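Local atomic coordinates of putative uncharacterized protein gbs1890 (Streptococcus agalactiae NEM316, PDB entry 4TKZ), a protein that probably serves as the EIIA component of a sugar phosphotransferase system, relaying phosphoryl groups that accompany sugar uptake. Residues 21-26 and 95-100; 57-62 and 111-116; 4-9 and 15-20; 90-95 and 122-127. One frame throughout, in Å; residues are numbered along the deposited sequence.

The four contacts are spread over one alpha/beta domain built on a parallel sheet with strand order 30-35, 3-9, 57-62, 84-89. Along the chain, interaction 3 closes before the others open, whereas interactions 1, 2 and 4 interlock because their segments alternate. Interactions 3 and 2 use neighbouring strands, 3-9 and 57-62, and lie about 14 Å apart between centres. Interaction 1 shares helix 12-24 with interaction 3, about 10 Å away, and helix 93-102 with interaction 4, about 14 Å away. Interactions 1, 3 and 4 all touch the second subunit, so the packing that covers the sheet is continuous with that which builds the dimer.

Interaction 1. Residues 21-26 and 95-100; sequences ELIAGH and MLMEAV
The terminal methyl of Met97 carries this contact, meeting Ile23 and Ala24 at the end of the neighbouring helix. Met97 CE lies 3.9 Å from Ile23 CG2, and the two side chains run at a slant to one another rather than side by side. The same methyl comes to 4.3 Å from Ala24 CB, so a single carbon spans two consecutive residues. The torsions explain its reach: Met97 is folded at chi2 (-53°) and again at chi3 (-58°), which turns the thioether back so that CE rather than the sulfur makes the closest approach to residues 21-26. On Ile23 the branch used is CG2, anti to the backbone N. In the next shell, Met97 also packs on Leu20, one turn back on helix 12-24, while Ile23 reaches Leu93 near the start of helix 93-102. Helix 12-24 ends directly after Ala24, where Gly25 takes positive phi (89°) and turns the chain away. The closest CA pair, Ala24 and Met97, is 8.7 Å apart, so the helices are bridged by the long methionine. Ile23 also packs on His9 of the second subunit. The contact is only partly buried, Met97 being covered and Ile23 at the surface, and a glycerol, probably from the crystallisation liquor, lies about 3 Å from the Met97 side chain. With 118 Å² buried and no hydrogen bond across the segments, it is apolar and undirected, a methyl laid against a methyl branch and an alanine CB.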
loop_
_atom_site.group_PDB
_atom_site.type_symbol
_atom_site.label_atom_id
_atom_site.label_comp_id
_atom_site.label_asym_id
_atom_site.label_seq_id
_atom_site.Cartn_x
_atom_site.Cartn_y
_atom_site.Cartn_z
ATOM N N GLU A 21 12.160 5.671 2.483
ATOM C CA GLU A 21 13.249 6.483 3.019
ATOM C C GLU A 21 13.859 5.778 4.222
ATOM O O GLU A 21 15.077 5.725 4.372
ATOM C CB GLU A 21 12.719 7.860 3.433
ATOM C CG GLU A 21 13.508 8.565 4.537
ATOM C CD GLU A 21 14.575 9.516 4.018
ATOM O OE1 GLU A 21 15.145 9.260 2.938
ATOM O OE2 GLU A 21 14.842 10.528 4.705
ATOM N N LEU A 22 12.997 5.237 5.080
ATOM C CA LEU A 22 13.444 4.556 6.296
ATOM C C LEU A 22 14.200 3.268 5.981
ATOM O O LEU A 22 15.225 2.963 6.608
ATOM C CB LEU A 22 12.252 4.251 7.210
ATOM C CG LEU A 22 12.635 3.512 8.496
ATOM C CD1 LEU A 22 13.585 4.370 9.309
ATOM C CD2 LEU A 22 11.405 3.131 9.323
ATOM N N ILE A 23 13.687 2.510 5.017
ATOM C CA ILE A 23 14.278 1.220 4.671
ATOM C C ILE A 23 15.529 1.409 3.815
ATOM O O ILE A 23 16.592 0.894 4.149
ATOM C CB ILE A 23 13.254 0.292 3.974
ATOM C CG1 ILE A 23 12.177 -0.160 4.963
ATOM C CG2 ILE A 23 13.939 -0.930 3.375
ATOM C CD1 ILE A 23 10.948 -0.751 4.289
ATOM N N ALA A 24 15.413 2.174 2.736
ATOM C CA ALA A 24 16.487 2.242 1.741
ATOM C C ALA A 24 17.193 3.598 1.621
ATOM O O ALA A 24 18.217 3.704 0.941
ATOM C CB ALA A 24 15.956 1.816 0.384
ATOM N N GLY A 25 16.652 4.636 2.254
ATOM C CA GLY A 25 17.243 5.959 2.147
ATOM C C GLY A 25 16.654 6.681 0.951
ATOM O O GLY A 25 15.754 6.162 0.300
ATOM N N HIS A 26 17.168 7.867 0.646
ATOM C CA HIS A 26 16.618 8.658 -0.450
ATOM C C HIS A 26 16.990 8.090 -1.820
ATOM O O HIS A 26 18.132 7.695 -2.046
ATOM C CB HIS A 26 17.072 10.112 -0.331
ATOM C CG HIS A 26 16.552 10.996 -1.421
ATOM N ND1 HIS A 26 17.327 11.394 -2.487
ATOM C CD2 HIS A 26 15.334 11.553 -1.609
ATOM C CE1 HIS A 26 16.608 12.160 -3.288
ATOM N NE2 HIS A 26 15.394 12.272 -2.779
ATOM N N MET A 95 5.565 -3.750 -4.065
ATOM C CA MET A 95 5.570 -3.198 -5.423
ATOM C C MET A 95 6.641 -2.115 -5.523
ATOM O O MET A 95 7.460 -2.108 -6.452
ATOM C CB MET A 95 4.188 -2.628 -5.759
ATOM C CG MET A 95 4.032 -2.205 -7.195
ATOM S SD MET A 95 2.378 -1.588 -7.511
ATOM C CE MET A 95 1.452 -3.119 -7.583
ATOM N N LEU A 96 6.660 -1.221 -4.539
ATOM C CA LEU A 96 7.601 -0.101 -4.537
ATOM C C LEU A 96 9.045 -0.549 -4.359
ATOM O O LEU A 96 9.943 -0.100 -5.076
ATOM C CB LEU A 96 7.237 0.904 -3.436
ATOM C CG LEU A 96 8.114 2.151 -3.353
ATOM C CD1 LEU A 96 8.246 2.866 -4.717
ATOM C CD2 LEU A 96 7.535 3.096 -2.307
ATOM N N MET A 97 9.278 -1.432 -3.396
ATOM C CA MET A 97 10.641 -1.877 -3.146
ATOM C C MET A 97 11.204 -2.613 -4.364
ATOM O O MET A 97 12.361 -2.420 -4.736
ATOM C CB MET A 97 10.706 -2.750 -1.889
ATOM C CG MET A 97 10.406 -2.011 -0.572
ATOM S SD MET A 97 11.383 -0.513 -0.289
ATOM C CE MET A 97 13.043 -1.197 -0.364
ATOM N N GLU A 98 10.380 -3.432 -5.006
ATOM C CA GLU A 98 10.846 -4.182 -6.173
ATOM C C GLU A 98 11.235 -3.254 -7.315
ATOM O O GLU A 98 12.271 -3.444 -7.959
ATOM C CB GLU A 98 9.779 -5.163 -6.665
ATOM C CG GLU A 98 10.344 -6.197 -7.651
ATOM C CD GLU A 98 11.356 -7.128 -6.981
ATOM O OE1 GLU A 98 10.922 -8.050 -6.275
ATOM O OE2 GLU A 98 12.578 -6.935 -7.159
ATOM N N ALA A 99 10.404 -2.249 -7.568
ATOM C CA ALA A 99 10.691 -1.315 -8.650
ATOM C C ALA A 99 12.019 -0.610 -8.384
ATOM O O ALA A 99 12.874 -0.506 -9.275
ATOM C CB ALA A 99 9.558 -0.308 -8.812
ATOM N N VAL A 100 12.196 -0.153 -7.148
ATOM C CA VAL A 100 13.402 0.568 -6.759
ATOM C C VAL A 100 14.637 -0.328 -6.832
ATOM O O VAL A 100 15.658 0.037 -7.416
ATOM C CB VAL A 100 13.263 1.136 -5.339
ATOM C CG1 VAL A 100 14.624 1.603 -4.801
ATOM C CG2 VAL A 100 12.238 2.269 -5.310
#

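Interaction 2. Residues 57-62 and 111-116; sequences EILVLT and DLVDKV
An inner strand of the parallel sheet is roofed by a helix here: Leu59 of strand 57-62 inserts its isobutyl group beneath Leu112, Val113 and Val116 of helix 110-122. The layering is typical of an alpha/beta domain, with the short segment axes approaching to 10.2 Å and running 26° from parallel. Leu59 carries CG anti to its own amide nitrogen (chi1 177°), which lifts both methyls off the sheet toward the helix, where they divide the work. CD1 takes the tightest contact, 3.8 Å from Val113 CG1, with the two side chains inclined to each other. Leu59 CD2 lies 4.2 Å from Leu112 CD2 and 4.4 Å from Val116 CG2. Leu112 and Val116 are four residues apart and held one turn from each other by the bond from Val116 N to Leu112 O, 3.2 Å; this spacing lets the two side chains share one leucine methyl. All four residues are buried; every contact across the segments is between apolar side chains, and together the segments bury 148 Å². Nearby, Ala99 of helix 93-102 packs on Leu59, and Met95 of the same helix packs on Val116. Leu59 thus sits where helices 93-102 and 110-122 meet over the sheet, with Lys86 and Leu88 of strand 84-89 bordering helix 110-122, while on the opposite face of the sheet helix 68-76 packs against Val60 and Thr62.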
loop_
_atom_site.group_PDB
_atom_site.type_symbol
_atom_site.label_atom_id
_atom_site.label_comp_id
_atom_site.label_asym_id
_atom_site.label_seq_id
_atom_site.Cartn_x
_atom_site.Cartn_y
_atom_site.Cartn_z
ATOM N N GLU A 57 11.185 6.282 -19.987
ATOM C CA GLU A 57 10.787 5.034 -19.341
ATOM C C GLU A 57 10.236 5.363 -17.961
ATOM O O GLU A 57 10.978 5.809 -17.086
ATOM C CB GLU A 57 11.999 4.114 -19.207
ATOM C CG GLU A 57 12.726 3.849 -20.522
ATOM C CD GLU A 57 11.997 2.866 -21.419
ATOM O OE1 GLU A 57 11.031 2.225 -20.951
ATOM O OE2 GLU A 57 12.399 2.726 -22.595
ATOM N N ILE A 58 8.936 5.150 -17.772
ATOM C CA ILE A 58 8.238 5.626 -16.576
ATOM C C ILE A 58 7.306 4.574 -15.986
ATOM O O ILE A 58 6.455 4.005 -16.679
ATOM C CB ILE A 58 7.425 6.907 -16.876
ATOM C CG1 ILE A 58 8.357 8.037 -17.309
ATOM C CG2 ILE A 58 6.612 7.351 -15.667
ATOM C CD1 ILE A 58 7.820 8.848 -18.468
ATOM N N LEU A 59 7.474 4.305 -14.696
ATOM C CA LEU A 59 6.575 3.388 -14.024
ATOM C C LEU A 59 5.710 4.183 -13.064
ATOM O O LEU A 59 6.219 4.827 -12.146
ATOM C CB LEU A 59 7.366 2.297 -13.285
ATOM C CG LEU A 59 6.526 1.302 -12.479
ATOM C CD1 LEU A 59 5.527 0.547 -13.356
ATOM C CD2 LEU A 59 7.423 0.331 -11.740
ATOM N N VAL A 60 4.400 4.130 -13.274
ATOM C CA VAL A 60 3.463 4.835 -12.411
ATOM C C VAL A 60 2.736 3.869 -11.487
ATOM O O VAL A 60 1.994 2.973 -11.934
ATOM C CB VAL A 60 2.418 5.630 -13.205
ATOM C CG1 VAL A 60 1.537 6.405 -12.234
ATOM C CG2 VAL A 60 3.093 6.573 -14.200
ATOM N N LEU A 61 2.949 4.046 -10.188
ATOM C CA LEU A 61 2.331 3.162 -9.216
ATOM C C LEU A 61 1.148 3.868 -8.568
ATOM O O LEU A 61 1.307 4.901 -7.927
ATOM C CB LEU A 61 3.365 2.755 -8.161
ATOM C CG LEU A 61 4.651 2.229 -8.806
ATOM C CD1 LEU A 61 5.667 1.861 -7.716
ATOM C CD2 LEU A 61 4.329 1.018 -9.685
ATOM N N THR A 62 -0.047 3.314 -8.729
ATOM C CA THR A 62 -1.231 3.981 -8.201
ATOM C C THR A 62 -1.966 3.114 -7.232
ATOM O O THR A 62 -1.835 1.893 -7.274
ATOM C CB THR A 62 -2.222 4.360 -9.312
ATOM O OG1 THR A 62 -2.827 3.170 -9.846
ATOM C CG2 THR A 62 -1.506 5.126 -10.415
ATOM N N ASP A 111 10.325 -4.499 -19.245
ATOM C CA ASP A 111 11.004 -5.695 -18.762
ATOM C C ASP A 111 11.080 -5.717 -17.237
ATOM O O ASP A 111 11.496 -6.707 -16.640
ATOM C CB ASP A 111 12.397 -5.786 -19.394
ATOM C CG ASP A 111 12.346 -5.758 -20.914
ATOM O OD1 ASP A 111 11.420 -6.376 -21.481
ATOM O OD2 ASP A 111 13.214 -5.108 -21.539
ATOM N N LEU A 112 10.659 -4.619 -16.615
ATOM C CA LEU A 112 10.667 -4.500 -15.159
ATOM C C LEU A 112 9.300 -4.801 -14.537
ATOM O O LEU A 112 9.226 -5.319 -13.424
ATOM C CB LEU A 112 11.151 -3.106 -14.732
ATOM C CG LEU A 112 10.935 -2.675 -13.281
ATOM C CD1 LEU A 112 11.857 -3.453 -12.337
ATOM C CD2 LEU A 112 11.114 -1.172 -13.106
ATOM N N VAL A 113 8.222 -4.492 -15.251
ATOM C CA VAL A 113 6.872 -4.607 -14.678
ATOM C C VAL A 113 6.457 -6.010 -14.251
ATOM O O VAL A 113 5.731 -6.164 -13.272
ATOM C CB VAL A 113 5.776 -4.046 -15.616
ATOM C CG1 VAL A 113 5.797 -2.544 -15.590
ATOM C CG2 VAL A 113 5.942 -4.584 -17.022
ATOM N N ASP A 114 6.900 -7.025 -14.983
ATOM C CA ASP A 114 6.508 -8.396 -14.679
ATOM C C ASP A 114 7.068 -8.862 -13.333
ATOM O O ASP A 114 6.402 -9.570 -12.579
ATOM C CB ASP A 114 6.930 -9.330 -15.814
ATOM C CG ASP A 114 6.202 -9.023 -17.112
ATOM O OD1 ASP A 114 5.025 -8.613 -17.048
ATOM O OD2 ASP A 114 6.807 -9.172 -18.195
ATOM N N LYS A 115 8.287 -8.438 -13.030
ATOM C CA LYS A 115 8.905 -8.744 -11.744
ATOM C C LYS A 115 8.213 -7.970 -10.624
ATOM O O LYS A 115 8.044 -8.473 -9.516
ATOM C CB LYS A 115 10.380 -8.370 -11.806
ATOM C CG LYS A 115 11.206 -8.843 -10.646
ATOM C CD LYS A 115 12.668 -8.905 -11.059
ATOM C CE LYS A 115 12.808 -9.562 -12.429
ATOM N NZ LYS A 115 14.203 -9.511 -12.945
ATOM N N VAL A 116 7.810 -6.738 -10.923
ATOM C CA VAL A 116 7.174 -5.877 -9.932
ATOM C C VAL A 116 5.804 -6.430 -9.547
ATOM O O VAL A 116 5.443 -6.466 -8.372
ATOM C CB VAL A 116 7.064 -4.428 -10.461
ATOM C CG1 VAL A 116 6.128 -3.609 -9.603
ATOM C CG2 VAL A 116 8.451 -3.778 -10.516
#

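Interaction 3. Residues 4-9 and 15-20; sequences IIIVAH and GILSSL
Ile6 leaves strand 3-9 with its CB directed toward helix 12-24, and Ile16 and Leu17 receive its tip. At CB the side chain forks. The CG2 branch, anti to the backbone N, packs on Leu91 CD2, in the loop ahead of helix 93-102. The CG1 branch takes the place beside the backbone N (chi1 -57°) and continues extended through chi2, carrying CD1 straight out to the helix. There Ile6 CD1 lies 3.6 Å from Leu17 CD2 and 3.9 Å from Leu17 CG, the two side chains passing one another in opposite directions. The same methyl is 3.9 Å from Ile16 CG2, so one carbon touches two successive helical residues. Ile16 directs its CB at the strand, whereas Leu17 leaves the helix flank and only its end swings closer. This is the strand-to-helix packing of a beta-alpha-beta unit made by strand 3-9, helix 12-24 and strand 30-35, with just five residues between the two segments. Leu96 of helix 93-102 also packs on Ile6. Within the helix, Ser18 OG donates to Gly15 O at 2.6 Å, with a C=O...OG angle of 130° and the donor tilted 22° from the carbonyl plane; Gly15 O also accepts from Ser19 N at 3.3 Å. Ser18 OG is bonded in addition to Asn11 N of the second subunit, and Ser19 OG to His9 O of that subunit, while in the same chain His9 ND1 is hydrogen-bonded to Asp63 OD2.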
loop_
_atom_site.group_PDB
_atom_site.type_symbol
_atom_site.label_atom_id
_atom_site.label_comp_id
_atom_site.label_asym_id
_atom_site.label_seq_id
_atom_site.Cartn_x
_atom_site.Cartn_y
_atom_site.Cartn_z
ATOM N N ILE A 4 10.121 6.460 -11.282
ATOM C CA ILE A 4 8.993 5.895 -10.538
ATOM C C ILE A 4 8.100 7.010 -10.020
ATOM O O ILE A 4 8.560 7.893 -9.296
ATOM C CB ILE A 4 9.504 5.039 -9.349
ATOM C CG1 ILE A 4 10.316 3.862 -9.873
ATOM C CG2 ILE A 4 8.345 4.524 -8.484
ATOM C CD1 ILE A 4 11.023 3.071 -8.781
ATOM N N ILE A 5 6.823 6.970 -10.395
ATOM C CA ILE A 5 5.891 7.991 -9.953
ATOM C C ILE A 5 4.753 7.349 -9.184
ATOM O O ILE A 5 4.065 6.450 -9.687
ATOM C CB ILE A 5 5.321 8.771 -11.154
ATOM C CG1 ILE A 5 6.461 9.347 -11.986
ATOM C CG2 ILE A 5 4.390 9.890 -10.688
ATOM C CD1 ILE A 5 5.977 10.133 -13.234
ATOM N N ILE A 6 4.551 7.823 -7.962
ATOM C CA ILE A 6 3.487 7.321 -7.109
ATOM C C ILE A 6 2.327 8.308 -7.053
ATOM O O ILE A 6 2.495 9.453 -6.598
ATOM C CB ILE A 6 4.006 7.099 -5.678
ATOM C CG1 ILE A 6 5.200 6.140 -5.673
ATOM C CG2 ILE A 6 2.901 6.537 -4.781
ATOM C CD1 ILE A 6 5.879 6.020 -4.300
ATOM N N VAL A 7 1.155 7.871 -7.511
ATOM C CA VAL A 7 -0.039 8.704 -7.453
ATOM C C VAL A 7 -1.106 8.005 -6.634
ATOM O O VAL A 7 -1.506 6.885 -6.958
ATOM C CB VAL A 7 -0.609 8.984 -8.863
ATOM C CG1 VAL A 7 -1.568 10.158 -8.805
ATOM C CG2 VAL A 7 0.518 9.244 -9.838
ATOM N N ALA A 8 -1.573 8.649 -5.566
ATOM C CA ALA A 8 -2.568 8.019 -4.705
ATOM C C ALA A 8 -3.372 9.032 -3.900
ATOM O O ALA A 8 -2.969 10.183 -3.751
ATOM C CB ALA A 8 -1.889 6.998 -3.771
ATOM N N HIS A 9 -4.518 8.580 -3.396
ATOM C CA HIS A 9 -5.426 9.392 -2.596
ATOM C C HIS A 9 -4.807 9.864 -1.282
ATOM O O HIS A 9 -4.115 9.102 -0.596
ATOM C CB HIS A 9 -6.688 8.581 -2.276
ATOM C CG HIS A 9 -7.564 8.313 -3.464
ATOM N ND1 HIS A 9 -7.357 7.248 -4.317
ATOM C CD2 HIS A 9 -8.663 8.955 -3.924
ATOM C CE1 HIS A 9 -8.281 7.261 -5.264
ATOM N NE2 HIS A 9 -9.088 8.282 -5.043
ATOM N N GLY A 15 3.380 8.990 2.600
ATOM C CA GLY A 15 3.517 7.983 3.634
ATOM C C GLY A 15 4.305 6.774 3.170
ATOM O O GLY A 15 5.183 6.291 3.890
ATOM N N ILE A 16 4.002 6.265 1.980
ATOM C CA ILE A 16 4.738 5.095 1.486
ATOM C C ILE A 16 6.173 5.476 1.101
ATOM O O ILE A 16 7.097 4.667 1.237
ATOM C CB ILE A 16 3.998 4.349 0.342
ATOM C CG1 ILE A 16 4.557 2.929 0.187
ATOM C CG2 ILE A 16 4.083 5.111 -0.977
ATOM C CD1 ILE A 16 3.708 2.049 -0.695
ATOM N N LEU A 17 6.367 6.719 0.665
ATOM C CA LEU A 17 7.716 7.227 0.417
ATOM C C LEU A 17 8.539 7.312 1.700
ATOM O O LEU A 17 9.753 7.091 1.685
ATOM C CB LEU A 17 7.673 8.592 -0.286
ATOM C CG LEU A 17 7.351 8.522 -1.768
ATOM C CD1 LEU A 17 7.115 9.926 -2.318
ATOM C CD2 LEU A 17 8.483 7.815 -2.511
ATOM N N SER A 18 7.879 7.603 2.819
ATOM C CA SER A 18 8.573 7.610 4.106
ATOM C C SER A 18 8.993 6.199 4.514
ATOM O O SER A 18 9.982 6.035 5.225
ATOM C CB SER A 18 7.728 8.268 5.205
ATOM O OG SER A 18 6.687 7.418 5.646
ATOM N N SER A 19 8.256 5.182 4.059
ATOM C CA SER A 19 8.638 3.789 4.318
ATOM C C SER A 19 9.932 3.476 3.580
ATOM O O SER A 19 10.870 2.902 4.142
ATOM C CB SER A 19 7.540 2.828 3.853
ATOM O OG SER A 19 6.313 3.110 4.498
ATOM N N LEU A 20 9.961 3.852 2.309
ATOM C CA LEU A 20 11.138 3.704 1.455
ATOM C C LEU A 20 12.362 4.441 2.015
ATOM O O LEU A 20 13.472 3.899 2.020
ATOM C CB LEU A 20 10.806 4.208 0.039
ATOM C CG LEU A 20 11.904 4.247 -1.022
ATOM C CD1 LEU A 20 12.438 2.850 -1.303
ATOM C CD2 LEU A 20 11.385 4.900 -2.310
#

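Interaction 4. Residues 90-95 and 122-127; sequences GLNLSM and EGIVDF
The carboxamide of Asn92 is the flat group at this contact, and it meets Ile124 through its nitrogen end rather than by stacking a face: ND2 is 4.0 Å from Ile124 CG1, and the two side chains cross at about a right angle. The oxygen end is committed to the helix. OD1 accepts from Met95 N at 2.9 Å with an N-H...O angle of 154°, the donor lying almost in line with the C=O bond (168°). This makes Asn92 the N-cap of helix 93-102, and chi1 of 57°, which tucks CG between the backbone N and carbonyl carbon, lets the amide fold back over the first turn. ND2 donates in turn to Ser120 O of the same chain and to Gly90 O of the second subunit, so bonds at both ends fix how the amide is rotated. The other touch is Ser94 OG against Gly123 CA, at 3.5 Å; no hydrogen bond is made across the segments. With no side chain on Gly123, the serine hydroxyl can come close to the backbone just after helix 110-122, and Ser94 CA and Gly123 CA stand 5.8 Å apart. Beyond this turn, Val125 and Asp126 pair antiparallel with a strand of the second subunit, extending the sheet across the interface, and Asp126 OD2 forms a salt bridge with Lys86 NZ of that subunit.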
loop_
_atom_site.group_PDB
_atom_site.type_symbol
_atom_site.label_atom_id
_atom_site.label_comp_id
_atom_site.label_asym_id
_atom_site.label_seq_id
_atom_site.Cartn_x
_atom_site.Cartn_y
_atom_site.Cartn_z
ATOM N N GLY A 90 -2.946 -1.189 -7.216
ATOM C CA GLY A 90 -2.709 -2.169 -6.158
ATOM C C GLY A 90 -1.449 -1.923 -5.355
ATOM O O GLY A 90 -0.931 -2.835 -4.717
ATOM N N LEU A 91 -0.962 -0.683 -5.388
ATOM C CA LEU A 91 0.331 -0.327 -4.801
ATOM C C LEU A 91 0.481 -0.796 -3.361
ATOM O O LEU A 91 -0.326 -0.436 -2.501
ATOM C CB LEU A 91 0.538 1.193 -4.858
ATOM C CG LEU A 91 1.706 1.759 -4.045
ATOM C CD1 LEU A 91 3.035 1.195 -4.540
ATOM C CD2 LEU A 91 1.714 3.276 -4.119
ATOM N N ASN A 92 1.493 -1.625 -3.124
ATOM C CA ASN A 92 1.911 -1.999 -1.757
ATOM C C ASN A 92 3.408 -1.763 -1.596
ATOM O O ASN A 92 4.069 -1.372 -2.552
ATOM C CB ASN A 92 1.468 -3.419 -1.358
ATOM C CG ASN A 92 1.967 -4.497 -2.302
ATOM O OD1 ASN A 92 2.976 -4.331 -2.980
ATOM N ND2 ASN A 92 1.264 -5.638 -2.320
ATOM N N LEU A 93 3.977 -1.964 -0.406
ATOM C CA LEU A 93 5.393 -1.645 -0.267
ATOM C C LEU A 93 6.252 -2.613 -1.082
ATOM O O LEU A 93 7.328 -2.247 -1.548
ATOM C CB LEU A 93 5.832 -1.571 1.209
ATOM C CG LEU A 93 7.255 -1.087 1.534
ATOM C CD1 LEU A 93 7.566 0.254 0.919
ATOM C CD2 LEU A 93 7.479 -1.016 3.057
ATOM N N SER A 94 5.768 -3.838 -1.270
ATOM C CA SER A 94 6.469 -4.821 -2.096
ATOM C C SER A 94 6.639 -4.310 -3.527
ATOM O O SER A 94 7.715 -4.447 -4.120
ATOM C CB SER A 94 5.691 -6.139 -2.137
ATOM O OG SER A 94 5.769 -6.830 -0.904
ATOM N N MET A 95 5.565 -3.750 -4.065
ATOM C CA MET A 95 5.570 -3.198 -5.423
ATOM C C MET A 95 6.641 -2.115 -5.523
ATOM O O MET A 95 7.460 -2.108 -6.452
ATOM C CB MET A 95 4.188 -2.628 -5.759
ATOM C CG MET A 95 4.032 -2.205 -7.195
ATOM S SD MET A 95 2.378 -1.588 -7.511
ATOM C CE MET A 95 1.452 -3.119 -7.583
ATOM N N GLU A 122 3.287 -11.708 -4.356
ATOM C CA GLU A 122 3.985 -12.576 -3.420
ATOM C C GLU A 122 4.088 -11.949 -2.036
ATOM O O GLU A 122 4.306 -12.647 -1.044
ATOM C CB GLU A 122 5.377 -12.934 -3.961
ATOM C CG GLU A 122 5.333 -13.822 -5.196
ATOM C CD GLU A 122 6.702 -14.135 -5.751
ATOM O OE1 GLU A 122 7.580 -13.250 -5.707
ATOM O OE2 GLU A 122 6.897 -15.269 -6.239
ATOM N N GLY A 123 3.931 -10.631 -1.966
ATOM C CA GLY A 123 4.042 -9.916 -0.704
ATOM C C GLY A 123 2.786 -9.955 0.156
ATOM O O GLY A 123 2.806 -9.548 1.318
ATOM N N ILE A 124 1.687 -10.424 -0.425
ATOM C CA ILE A 124 0.415 -10.542 0.287
ATOM C C ILE A 124 0.351 -11.915 0.930
ATOM O O ILE A 124 0.162 -12.924 0.253
ATOM C CB ILE A 124 -0.778 -10.373 -0.673
ATOM C CG1 ILE A 124 -0.741 -8.982 -1.304
ATOM C CG2 ILE A 124 -2.103 -10.552 0.069
ATOM C CD1 ILE A 124 -1.710 -8.814 -2.485
ATOM N N VAL A 125 0.510 -11.944 2.245
ATOM C CA VAL A 125 0.647 -13.203 2.979
ATOM C C VAL A 125 -0.226 -13.172 4.228
ATOM O O VAL A 125 -0.293 -12.149 4.912
ATOM C CB VAL A 125 2.120 -13.435 3.386
ATOM C CG1 VAL A 125 2.245 -14.557 4.421
ATOM C CG2 VAL A 125 2.978 -13.738 2.163
ATOM N N ASP A 126 -0.907 -14.282 4.509
ATOM C CA ASP A 126 -1.645 -14.440 5.756
ATOM C C ASP A 126 -0.751 -15.262 6.690
ATOM O O ASP A 126 -0.385 -16.386 6.357
ATOM C CB ASP A 126 -2.970 -15.167 5.480
ATOM C CG ASP A 126 -3.781 -15.458 6.745
ATOM O OD1 ASP A 126 -3.260 -15.336 7.879
ATOM O OD2 ASP A 126 -4.961 -15.832 6.590
ATOM N N PHE A 127 -0.389 -14.701 7.842
ATOM C CA PHE A 127 0.573 -15.357 8.735
ATOM C C PHE A 127 0.119 -16.746 9.175
ATOM O O PHE A 127 0.951 -17.603 9.480
ATOM C CB PHE A 127 0.883 -14.486 9.955
ATOM C CG PHE A 127 1.720 -15.186 11.002
ATOM C CD1 PHE A 127 3.044 -15.520 10.743
ATOM C CD2 PHE A 127 1.180 -15.502 12.239
ATOM C CE1 PHE A 127 3.825 -16.179 11.714
ATOM C CE2 PHE A 127 1.944 -16.152 13.217
ATOM C CZ PHE A 127 3.267 -16.488 12.949
#